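Local structure of ethanolamine utilization protein EutJ (Carboxydothermus hydrogenoformans Z-2901, 3H1Q) at residues 30-43 with 260-272. The protein probably binds ATP through an actin-like ATPase fold and belongs to the ethanolamine utilization proteins. Sequence-based numbering, arbitrary orientation.
Sequences KVGVDLGTADIVLV and PLLVTPLGIALFG. With ATP (adenosine-5'-triphosphate), chain C.
The backbones of strand 30-34 and helix 263-269 come closest at Gly32 and Ala269, with 3.7 Å between Gly32 CA and Ala269 CA. A side chain at Gly32 would run into the backbone of Ile268 and Ala269, and its absence lets the helix axis pass 6.4 Å from that of the strand. On the neighbouring strand, Val43 sets CG1 against Ala269 CB at 3.6 Å and turns CG2 to Pro265 CB. Val41 meets the same proline carbon through CG1, placed anti to the backbone N (chi1 176°). Pro265 CB thus touches both valines, while its CG lies 4.0 Å from Asp34 CG. Ile268 crosses Asp34 at about a right angle, its CD1 beside OD1, while the Thr264 hydroxyl turns elsewhere, to a hydrogen bond with Asp145. The turn of the antiparallel hairpin 30-34/39-43, at the phosphates of the bound ATP, corresponds to the phosphate-1 loop of the actin-like ATPase fold, and helix 263-269 covers one face of the hairpin. At the nucleotide end, Leu261 bridges hairpin and ligand: CD1 is 3.8 Å from Asp39 OD2, and CG is 3.3 Å from ATP O1A.

Toward the C-terminus the contact opens to solvent on the helix side, where Leu270, Phe271 and Gly272 are partly exposed, although Lys30 itself is buried. Here the Lys30 chain runs beside Gly272, bends at chi3 (-136°), and carries NZ to Leu270 O, a 2.7 Å hydrogen bond whose donor stands 39° out of the carbonyl plane. With an alanine in its place, the Leu270 carbonyl would probably lose this donor and the chain terminus be less firmly held, since CG and CD alongside Gly272 go too. Farther along that strand, Val31 and Val33 point away from the helix, and their backbones pair with Ala96 of strand 94-98.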
ATOM      1  N   LYS A  30      -3.833  -2.678  18.037  1.00 40.51           N
ATOM      2  CA  LYS A  30      -2.642  -2.937  17.294  1.00 39.58           C
ATOM      3  C   LYS A  30      -2.429  -1.769  16.327  1.00 39.19           C
ATOM      4  O   LYS A  30      -3.368  -1.303  15.674  1.00 39.24           O
ATOM      5  CB  LYS A  30      -2.791  -4.238  16.534  1.00 39.88           C
ATOM      6  CG  LYS A  30      -2.852  -5.506  17.361  1.00 40.48           C
ATOM      7  CD  LYS A  30      -2.291  -6.617  16.483  1.00 42.42           C
ATOM      8  CE  LYS A  30      -3.102  -7.872  16.538  1.00 45.10           C
ATOM      9  NZ  LYS A  30      -3.023  -8.647  15.245  1.00 47.17           N
ATOM     10  N   VAL A  31      -1.192  -1.290  16.247  1.00 38.51           N
ATOM     11  CA  VAL A  31      -0.874  -0.149  15.416  1.00 37.85           C
ATOM     12  C   VAL A  31       0.172  -0.531  14.375  1.00 38.15           C
ATOM     13  O   VAL A  31       1.060  -1.360  14.624  1.00 37.96           O
ATOM     14  CB  VAL A  31      -0.373   1.036  16.248  1.00 37.72           C
ATOM     15  CG1 VAL A  31      -0.300   2.285  15.396  1.00 37.48           C
ATOM     16  CG2 VAL A  31      -1.292   1.288  17.426  1.00 37.91           C
ATOM     17  N   GLY A  32       0.042   0.059  13.194  1.00 37.96           N
ATOM     18  CA  GLY A  32       0.936  -0.238  12.121  1.00 38.06           C
ATOM     19  C   GLY A  32       1.203   1.041  11.397  1.00 38.93           C
ATOM     20  O   GLY A  32       0.296   1.844  11.163  1.00 38.87           O
ATOM     21  N   VAL A  33       2.467   1.260  11.077  1.00 39.67           N
ATOM     22  CA  VAL A  33       2.799   2.374  10.241  1.00 40.71           C
ATOM     23  C   VAL A  33       3.358   1.825   8.939  1.00 41.88           C
ATOM     24  O   VAL A  33       4.168   0.884   8.947  1.00 41.90           O
ATOM     25  CB  VAL A  33       3.782   3.302  10.934  1.00 40.69           C
ATOM     26  CG1 VAL A  33       4.144   4.504  10.019  1.00 40.43           C
ATOM     27  CG2 VAL A  33       3.189   3.782  12.250  1.00 39.57           C
ATOM     28  N   ASP A  34       2.870   2.384   7.831  1.00 42.83           N
ATOM     29  CA  ASP A  34       3.339   2.039   6.511  1.00 43.83           C
ATOM     30  C   ASP A  34       4.081   3.211   5.925  1.00 43.50           C
ATOM     31  O   ASP A  34       3.480   4.255   5.596  1.00 43.20           O
ATOM     32  CB  ASP A  34       2.169   1.673   5.608  1.00 44.85           C
ATOM     33  CG  ASP A  34       2.623   1.210   4.209  1.00 49.93           C
ATOM     34  OD1 ASP A  34       2.767  -0.030   4.034  1.00 54.71           O
ATOM     35  OD2 ASP A  34       2.846   2.068   3.286  1.00 54.81           O
ATOM     36  N   LEU A  35       5.392   3.042   5.786  1.00 43.47           N
ATOM     37  CA  LEU A  35       6.198   4.078   5.149  1.00 43.86           C
ATOM     38  C   LEU A  35       6.168   3.907   3.619  1.00 44.44           C
ATOM     39  O   LEU A  35       6.021   2.787   3.113  1.00 45.93           O
ATOM     40  CB  LEU A  35       7.608   4.110   5.743  1.00 43.70           C
ATOM     41  CG  LEU A  35       7.647   4.419   7.253  1.00 42.60           C
ATOM     42  CD1 LEU A  35       9.055   4.421   7.787  1.00 41.70           C
ATOM     43  CD2 LEU A  35       6.968   5.754   7.571  1.00 42.19           C
ATOM     44  N   GLY A  36       6.237   4.992   2.861  1.00 43.79           N
ATOM     45  CA  GLY A  36       5.980   4.835   1.440  1.00 42.45           C
ATOM     46  C   GLY A  36       6.389   5.972   0.539  1.00 42.04           C
ATOM     47  O   GLY A  36       6.670   7.120   0.974  1.00 42.56           O
ATOM     48  N   THR A  37       6.414   5.629  -0.733  1.00 40.22           N
ATOM     49  CA  THR A  37       6.790   6.516  -1.796  1.00 39.20           C
ATOM     50  C   THR A  37       5.825   7.664  -1.997  1.00 38.36           C
ATOM     51  O   THR A  37       6.231   8.767  -2.376  1.00 38.62           O
ATOM     52  CB  THR A  37       6.736   5.733  -3.064  1.00 39.39           C
ATOM     53  OG1 THR A  37       7.328   4.455  -2.810  1.00 39.97           O
ATOM     54  CG2 THR A  37       7.445   6.464  -4.165  1.00 40.79           C
ATOM     55  N   ALA A  38       4.534   7.416  -1.807  1.00 37.23           N
ATOM     56  CA  ALA A  38       3.600   8.445  -2.175  1.00 35.55           C
ATOM     57  C   ALA A  38       2.789   8.841  -1.003  1.00 34.76           C
ATOM     58  O   ALA A  38       2.194   9.918  -1.028  1.00 35.40           O
ATOM     59  CB  ALA A  38       2.742   8.015  -3.300  1.00 35.71           C
ATOM     60  N   ASP A  39       2.790   7.996   0.036  1.00 33.21           N
ATOM     61  CA  ASP A  39       1.985   8.250   1.248  1.00 31.82           C
ATOM     62  C   ASP A  39       2.475   7.548   2.520  1.00 31.18           C
ATOM     63  O   ASP A  39       3.176   6.527   2.470  1.00 31.19           O
ATOM     64  CB  ASP A  39       0.519   7.859   1.002  1.00 31.53           C
ATOM     65  CG  ASP A  39       0.377   6.453   0.429  1.00 32.09           C
ATOM     66  OD1 ASP A  39       0.616   5.417   1.148  1.00 28.68           O
ATOM     67  OD2 ASP A  39       0.045   6.401  -0.786  1.00 33.76           O
ATOM     68  N   ILE A  40       2.082   8.099   3.666  1.00 30.39           N
ATOM     69  CA  ILE A  40       2.314   7.466   4.941  1.00 30.24           C
ATOM     70  C   ILE A  40       0.940   7.208   5.526  1.00 30.51           C
ATOM     71  O   ILE A  40       0.024   8.063   5.448  1.00 30.16           O
ATOM     72  CB  ILE A  40       3.139   8.376   5.874  1.00 30.64           C
ATOM     73  CG1 ILE A  40       4.554   8.535   5.334  1.00 31.03           C
ATOM     74  CG2 ILE A  40       3.179   7.827   7.328  1.00 31.06           C
ATOM     75  CD1 ILE A  40       5.400   9.520   6.108  1.00 34.30           C
ATOM     76  N   VAL A  41       0.788   6.013   6.081  1.00 30.52           N
ATOM     77  CA  VAL A  41      -0.476   5.580   6.598  1.00 31.33           C
ATOM     78  C   VAL A  41      -0.214   5.034   7.989  1.00 33.01           C
ATOM     79  O   VAL A  41       0.764   4.284   8.217  1.00 34.02           O
ATOM     80  CB  VAL A  41      -1.146   4.480   5.702  1.00 31.08           C
ATOM     81  CG1 VAL A  41      -2.472   3.949   6.346  1.00 30.04           C
ATOM     82  CG2 VAL A  41      -1.396   5.014   4.291  1.00 28.96           C
ATOM     83  N   LEU A  42      -1.096   5.406   8.915  1.00 33.36           N
ATOM     84  CA  LEU A  42      -1.084   4.854  10.241  1.00 33.46           C
ATOM     85  C   LEU A  42      -2.440   4.206  10.412  1.00 33.50           C
ATOM     86  O   LEU A  42      -3.455   4.822  10.070  1.00 33.82           O
ATOM     87  CB  LEU A  42      -0.911   5.979  11.255  1.00 33.95           C
ATOM     88  CG  LEU A  42      -1.365   5.655  12.674  1.00 35.00           C
ATOM     89  CD1 LEU A  42      -0.216   5.042  13.433  1.00 35.62           C
ATOM     90  CD2 LEU A  42      -1.813   6.908  13.331  1.00 38.00           C
ATOM     91  N   VAL A  43      -2.446   2.993  10.973  1.00 33.03           N
ATOM     92  CA  VAL A  43      -3.624   2.155  11.090  1.00 32.93           C
ATOM     93  C   VAL A  43      -3.714   1.498  12.486  1.00 33.67           C
ATOM     94  O   VAL A  43      -2.712   0.992  13.002  1.00 34.12           O
ATOM     95  CB  VAL A  43      -3.608   1.088   9.965  1.00 33.08           C
ATOM     96  CG1 VAL A  43      -4.665  -0.000  10.153  1.00 31.92           C
ATOM     97  CG2 VAL A  43      -3.783   1.758   8.581  1.00 33.28           C
ATOM     98  N   PRO A 260      -7.394  -0.838  -2.950  1.00 36.11           N
ATOM     99  CA  PRO A 260      -6.079  -1.460  -3.110  1.00 36.27           C
ATOM    100  C   PRO A 260      -4.993  -0.843  -2.192  1.00 36.10           C
ATOM    101  O   PRO A 260      -4.342  -1.596  -1.433  1.00 36.22           O
ATOM    102  CB  PRO A 260      -5.785  -1.308  -4.616  1.00 36.14           C
ATOM    103  CG  PRO A 260      -6.737  -0.272  -5.100  1.00 35.82           C
ATOM    104  CD  PRO A 260      -7.933  -0.319  -4.215  1.00 35.42           C
ATOM    105  N   LEU A 261      -4.877   0.496  -2.209  1.00 35.33           N
ATOM    106  CA  LEU A 261      -3.931   1.268  -1.378  1.00 34.65           C
ATOM    107  C   LEU A 261      -3.834   0.871   0.084  1.00 35.05           C
ATOM    108  O   LEU A 261      -2.802   1.100   0.706  1.00 36.12           O
ATOM    109  CB  LEU A 261      -4.265   2.758  -1.432  1.00 34.13           C
ATOM    110  CG  LEU A 261      -3.248   3.814  -0.954  1.00 32.09           C
ATOM    111  CD1 LEU A 261      -3.459   5.119  -1.720  1.00 29.07           C
ATOM    112  CD2 LEU A 261      -3.223   4.066   0.586  1.00 27.83           C
ATOM    113  N   LEU A 262      -4.890   0.284   0.623  1.00 34.96           N
ATOM    114  CA  LEU A 262      -4.981   0.001   2.036  1.00 35.52           C
ATOM    115  C   LEU A 262      -4.533  -1.390   2.438  1.00 36.21           C
ATOM    116  O   LEU A 262      -4.440  -1.725   3.636  1.00 35.39           O
ATOM    117  CB  LEU A 262      -6.411   0.244   2.505  1.00 35.26           C
ATOM    118  CG  LEU A 262      -6.699   1.734   2.559  1.00 35.28           C
ATOM    119  CD1 LEU A 262      -8.182   1.993   2.772  1.00 32.39           C
ATOM    120  CD2 LEU A 262      -5.845   2.333   3.682  1.00 35.33           C
ATOM    121  N   VAL A 263      -4.249  -2.226   1.459  1.00 37.56           N
ATOM    122  CA  VAL A 263      -4.091  -3.635   1.845  1.00 39.19           C
ATOM    123  C   VAL A 263      -2.860  -3.839   2.724  1.00 40.10           C
ATOM    124  O   VAL A 263      -2.980  -4.459   3.778  1.00 40.90           O
ATOM    125  CB  VAL A 263      -4.170  -4.657   0.650  1.00 39.07           C
ATOM    126  CG1 VAL A 263      -4.044  -6.098   1.150  1.00 36.60           C
ATOM    127  CG2 VAL A 263      -5.469  -4.459  -0.119  1.00 38.72           C
ATOM    128  N   THR A 264      -1.709  -3.294   2.310  1.00 40.70           N
ATOM    129  CA  THR A 264      -0.470  -3.492   3.059  1.00 41.45           C
ATOM    130  C   THR A 264      -0.579  -2.812   4.408  1.00 40.79           C
ATOM    131  O   THR A 264      -0.351  -3.462   5.433  1.00 39.97           O
ATOM    132  CB  THR A 264       0.810  -2.993   2.306  1.00 42.28           C
ATOM    133  OG1 THR A 264       0.844  -3.550   0.984  1.00 44.65           O
ATOM    134  CG2 THR A 264       2.088  -3.423   3.050  1.00 42.44           C
ATOM    135  N   PRO A 265      -0.934  -1.507   4.417  1.00 40.77           N
ATOM    136  CA  PRO A 265      -1.098  -0.831   5.697  1.00 41.32           C
ATOM    137  C   PRO A 265      -1.903  -1.669   6.713  1.00 42.77           C
ATOM    138  O   PRO A 265      -1.428  -1.895   7.841  1.00 43.49           O
ATOM    139  CB  PRO A 265      -1.817   0.446   5.309  1.00 41.03           C
ATOM    140  CG  PRO A 265      -1.331   0.728   3.924  1.00 39.86           C
ATOM    141  CD  PRO A 265      -1.168  -0.595   3.280  1.00 40.27           C
ATOM    142  N   LEU A 266      -3.067  -2.184   6.312  1.00 43.67           N
ATOM    143  CA  LEU A 266      -3.872  -2.983   7.210  1.00 44.39           C
ATOM    144  C   LEU A 266      -3.098  -4.199   7.621  1.00 45.54           C
ATOM    145  O   LEU A 266      -3.246  -4.675   8.745  1.00 46.48           O
ATOM    146  CB  LEU A 266      -5.181  -3.418   6.562  1.00 44.19           C
ATOM    147  CG  LEU A 266      -5.969  -4.524   7.297  1.00 44.60           C
ATOM    148  CD1 LEU A 266      -6.588  -4.055   8.611  1.00 44.38           C
ATOM    149  CD2 LEU A 266      -7.051  -5.092   6.387  1.00 44.91           C
ATOM    150  N   GLY A 267      -2.292  -4.725   6.708  1.00 46.45           N
ATOM    151  CA  GLY A 267      -1.502  -5.932   7.002  1.00 48.17           C
ATOM    152  C   GLY A 267      -0.437  -5.701   8.074  1.00 48.93           C
ATOM    153  O   GLY A 267      -0.283  -6.509   8.983  1.00 48.89           O
ATOM    154  N   ILE A 268       0.288  -4.589   7.967  1.00 49.83           N
ATOM    155  CA  ILE A 268       1.278  -4.223   8.962  1.00 50.74           C
ATOM    156  C   ILE A 268       0.626  -4.147  10.339  1.00 51.95           C
ATOM    157  O   ILE A 268       1.042  -4.847  11.284  1.00 52.13           O
ATOM    158  CB  ILE A 268       1.944  -2.896   8.627  1.00 50.46           C
ATOM    159  CG1 ILE A 268       2.733  -3.013   7.330  1.00 50.19           C
ATOM    160  CG2 ILE A 268       2.920  -2.539   9.694  1.00 50.50           C
ATOM    161  CD1 ILE A 268       3.046  -1.702   6.708  1.00 49.04           C
ATOM    162  N   ALA A 269      -0.419  -3.328  10.452  1.00 53.05           N
ATOM    163  CA  ALA A 269      -1.144  -3.226  11.717  1.00 53.86           C
ATOM    164  C   ALA A 269      -1.437  -4.606  12.310  1.00 54.63           C
ATOM    165  O   ALA A 269      -1.525  -4.751  13.519  1.00 54.95           O
ATOM    166  CB  ALA A 269      -2.412  -2.427  11.548  1.00 53.38           C
ATOM    167  N   LEU A 270      -1.545  -5.630  11.476  1.00 55.53           N
ATOM    168  CA  LEU A 270      -1.852  -6.946  12.004  1.00 57.15           C
ATOM    169  C   LEU A 270      -0.728  -7.534  12.839  1.00 58.70           C
ATOM    170  O   LEU A 270      -0.925  -8.520  13.580  1.00 58.63           O
ATOM    171  CB  LEU A 270      -2.256  -7.897  10.892  1.00 56.85           C
ATOM    172  CG  LEU A 270      -3.671  -7.641  10.384  1.00 56.49           C
ATOM    173  CD1 LEU A 270      -4.167  -8.889   9.687  1.00 55.05           C
ATOM    174  CD2 LEU A 270      -4.612  -7.248  11.549  1.00 54.35           C
ATOM    175  N   PHE A 271       0.446  -6.911  12.737  1.00 60.42           N
ATOM    176  CA  PHE A 271       1.621  -7.406  13.451  1.00 62.10           C
ATOM    177  C   PHE A 271       1.764  -6.810  14.839  1.00 62.53           C
ATOM    178  O   PHE A 271       1.962  -7.560  15.808  1.00 63.11           O
ATOM    179  CB  PHE A 271       2.894  -7.224  12.626  1.00 62.36           C
ATOM    180  CG  PHE A 271       2.977  -8.159  11.457  1.00 64.26           C
ATOM    181  CD1 PHE A 271       2.482  -9.466  11.560  1.00 65.42           C
ATOM    182  CD2 PHE A 271       3.551  -7.748  10.255  1.00 65.69           C
ATOM    183  CE1 PHE A 271       2.545 -10.341  10.478  1.00 65.59           C
ATOM    184  CE2 PHE A 271       3.624  -8.622   9.170  1.00 66.16           C
ATOM    185  CZ  PHE A 271       3.122  -9.919   9.286  1.00 65.80           C
ATOM    186  N   GLY A 272       1.665  -5.480  14.929  1.00 62.32           N
ATOM    187  CA  GLY A 272       1.625  -4.785  16.216  1.00 62.03           C
ATOM    188  C   GLY A 272       0.646  -5.396  17.202  1.00 61.62           C
ATOM    189  O   GLY A 272       0.951  -5.586  18.379  1.00 61.37           O
TER
HETATM  190  PG  ATP C 301       3.399   1.364  -0.684  1.00 69.41           P
HETATM  191  O1G ATP C 301       2.173   1.860   0.068  1.00 69.91           O
HETATM  192  O2G ATP C 301       3.075   0.542  -1.901  1.00 71.40           O
HETATM  193  O3G ATP C 301       4.389   0.610   0.196  1.00 69.72           O
HETATM  194  PB  ATP C 301       3.284   4.020  -1.548  1.00 64.16           P
HETATM  195  O1B ATP C 301       4.065   5.081  -2.245  1.00 64.68           O
HETATM  196  O2B ATP C 301       2.596   4.438  -0.277  1.00 66.77           O
HETATM  197  O3B ATP C 301       4.115   2.666  -1.320  1.00 64.61           O
HETATM  198  PA  ATP C 301       0.610   3.249  -2.551  1.00 57.17           P
HETATM  199  O1A ATP C 301       0.018   3.934  -1.354  1.00 56.29           O
HETATM  200  O2A ATP C 301       0.444   1.756  -2.678  1.00 55.29           O
HETATM  201  O3A ATP C 301       2.211   3.492  -2.639  1.00 63.50           O
HETATM  202  O5' ATP C 301       0.150   4.009  -3.886  1.00 56.68           O
HETATM  203  C5' ATP C 301       0.379   5.378  -4.170  1.00 58.21           C
HETATM  204  C4' ATP C 301      -0.039   5.521  -5.618  1.00 62.29           C
HETATM  205  O4' ATP C 301      -1.409   5.129  -5.749  1.00 65.86           O
HETATM  206  C3' ATP C 301       0.032   6.957  -6.078  1.00 65.06           C
HETATM  207  O3' ATP C 301       0.666   7.052  -7.358  1.00 68.18           O
HETATM  208  C2' ATP C 301      -1.401   7.374  -6.277  1.00 66.13           C
HETATM  209  O2' ATP C 301      -1.532   8.287  -7.360  1.00 63.00           O
HETATM  210  C1' ATP C 301      -2.135   6.070  -6.537  1.00 69.17           C
HETATM  211  N9  ATP C 301      -3.577   6.369  -6.240  1.00 75.57           N
HETATM  212  C8  ATP C 301      -4.138   6.713  -5.059  1.00 76.49           C
HETATM  213  N7  ATP C 301      -5.463   6.998  -5.192  1.00 77.74           N
HETATM  214  C5  ATP C 301      -5.785   6.856  -6.489  1.00 79.11           C
HETATM  215  C6  ATP C 301      -7.007   6.989  -7.330  1.00 79.60           C
HETATM  216  N6  ATP C 301      -8.202   7.340  -6.801  1.00 79.02           N
HETATM  217  N1  ATP C 301      -6.897   6.740  -8.661  1.00 80.16           N
HETATM  218  C2  ATP C 301      -5.739   6.384  -9.245  1.00 79.77           C
HETATM  219  N3  ATP C 301      -4.595   6.232  -8.545  1.00 80.58           N
HETATM  220  C4  ATP C 301      -4.543   6.451  -7.184  1.00 79.28           C